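PDB 4KJM: extracellular matrix-binding protein ebh from Staphylococcus aureus subsp. aureus, which probably serves as a cell-surface adhesin that binds extracellular matrix. Local coordinates for the interface of chains A and B. Sequence-based numbering; all coordinates share one arbitrary frame. Chains: chain A/B, Extracellular matrix-binding protein ebh.

The interface of chains A and B. Residues chain A 5-6, 8-9; chain B 78-79, 82, 108.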
loop_
_atom_site.group_PDB
_atom_site.type_symbol
_atom_site.label_atom_id
_atom_site.label_comp_id
_atom_site.label_asym_id
_atom_site.label_seq_id
_atom_site.Cartn_x
_atom_site.Cartn_y
_atom_site.Cartn_z
ATOM N N GLY A 5 15.119 1.520 -12.873
ATOM C CA GLY A 5 14.959 0.777 -11.648
ATOM C C GLY A 5 13.807 1.239 -10.754
ATOM O O GLY A 5 13.054 0.438 -10.226
ATOM N N ASN A 6 13.710 2.537 -10.555
ATOM C CA ASN A 6 12.611 3.112 -9.795
ATOM C C ASN A 6 11.271 2.836 -10.462
ATOM O O ASN A 6 10.303 2.592 -9.781
ATOM C CB ASN A 6 12.802 4.599 -9.588
ATOM C CG ASN A 6 13.712 4.908 -8.426
ATOM O OD1 ASN A 6 14.766 4.326 -8.290
ATOM N ND2 ASN A 6 13.286 5.817 -7.563
ATOM N N GLN A 8 10.479 0.352 -12.421
ATOM C CA GLN A 8 10.240 -1.076 -12.204
ATOM C C GLN A 8 9.703 -1.342 -10.832
ATOM O O GLN A 8 8.806 -2.149 -10.678
ATOM C CB GLN A 8 11.565 -1.823 -12.448
ATOM C CG GLN A 8 11.901 -1.846 -13.909
ATOM C CD GLN A 8 11.743 -3.230 -14.428
ATOM O OE1 GLN A 8 12.739 -3.849 -14.919
ATOM N NE2 GLN A 8 10.550 -3.793 -14.204
ATOM N N THR A 9 10.287 -0.679 -9.820
ATOM C CA THR A 9 9.810 -0.799 -8.444
ATOM C C THR A 9 8.244 -0.472 -8.384
ATOM O O THR A 9 7.403 -1.275 -7.895
ATOM C CB THR A 9 10.724 0.033 -7.499
ATOM O OG1 THR A 9 12.071 -0.491 -7.509
ATOM C CG2 THR A 9 10.225 0.009 -6.097
ATOM N N LEU B 78 14.432 -1.143 -1.235
ATOM C CA LEU B 78 14.597 -1.788 -2.517
ATOM C C LEU B 78 15.223 -0.913 -3.538
ATOM O O LEU B 78 16.181 -1.332 -4.182
ATOM C CB LEU B 78 13.258 -2.342 -2.988
ATOM C CG LEU B 78 13.262 -3.015 -4.345
ATOM C CD1 LEU B 78 14.289 -4.144 -4.468
ATOM C CD2 LEU B 78 11.822 -3.485 -4.672
ATOM N N ASN B 79 14.706 0.301 -3.725
ATOM C CA ASN B 79 15.381 1.226 -4.679
ATOM C C ASN B 79 16.815 1.534 -4.326
ATOM O O ASN B 79 17.666 1.546 -5.197
ATOM C CB ASN B 79 14.603 2.533 -4.840
ATOM C CG ASN B 79 13.378 2.371 -5.689
ATOM O OD1 ASN B 79 13.356 1.559 -6.627
ATOM N ND2 ASN B 79 12.284 3.096 -5.333
ATOM N N LYS B 82 18.844 -1.592 -5.268
ATOM C CA LYS B 82 19.034 -1.566 -6.726
ATOM C C LYS B 82 20.183 -0.626 -7.159
ATOM O O LYS B 82 21.039 -1.013 -7.926
ATOM C CB LYS B 82 17.753 -1.191 -7.437
ATOM C CG LYS B 82 16.654 -2.219 -7.334
ATOM C CD LYS B 82 15.457 -1.767 -8.147
ATOM C CE LYS B 82 14.329 -2.797 -8.137
ATOM N NZ LYS B 82 13.264 -2.435 -9.144
ATOM N N ASN B 108 17.766 -4.085 -11.789
ATOM C CA ASN B 108 16.603 -3.318 -12.020
ATOM C C ASN B 108 15.264 -4.059 -11.912
ATOM O O ASN B 108 14.227 -3.440 -11.597
ATOM C CB ASN B 108 16.685 -2.631 -13.369
ATOM C CG ASN B 108 17.501 -1.359 -13.311
ATOM O OD1 ASN B 108 17.715 -0.772 -12.247
ATOM N ND2 ASN B 108 17.966 -0.958 -14.426
HETATM O O HOH W 1 9.777 3.347 -7.116
#
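The methyl CG2 of A:Thr9 meets CD2 of B:Leu78 at 4.1 Å, a thin apolar centre for a contact that is otherwise mostly polar. CG2 stands anti to the backbone N and faces B:Leu78 and B:Asn79, while OG1, beside the N, turns to the polar groups. Beside it, the side-chain amides of A:Asn6 and B:Asn79 lie face to face: their planes are 9° apart, and CG of A:Asn6 is 3.7 Å from CG of B:Asn79. Oxygen lies over oxygen and nitrogen over nitrogen, so this pair packs as a stack and not through an amide-amide hydrogen bond. CA of A:Gly5 packs 3.7 Å from CG of B:Asn108.

The hydroxyl of A:Thr9 joins the two chains. It donates to OD1 of B:Asn79 over 2.6 Å, from a position tilted 31° off that carbonyl plane, and to the backbone carbonyl O of A:Gly5, one helical turn back; NZ of B:Lys82 in turn donates to OG1 of A:Thr9 at 2.8 Å. The two donations by one hydroxyl would have to be shared or alternate. The lysine chain, extended beyond CG, runs past A:Thr9 in the opposite direction and brings the same NZ to O of A:Gly5 (3.1 Å), which it approaches from the same face as the threonine hydroxyl. The backbone carbonyl O of B:Asn108 takes a further bond from NZ of B:Lys82 at 2.8 Å, with the donor 45° out of the carbonyl plane. This second-shell bond within chain B probably steadies the amine as it bridges to chain A.

At the rim, a water links O of A:Asn6 to ND2 of B:Asn79.

Two-fold symmetry repeats the patch with chains exchanged, although the structure alone does not establish a biological dimer. Helix 2-11 of chain A, in the FIVAR region, thus rests on helix 74-90 and the C-terminal end of helix 97-109 of chain B, in the GA region.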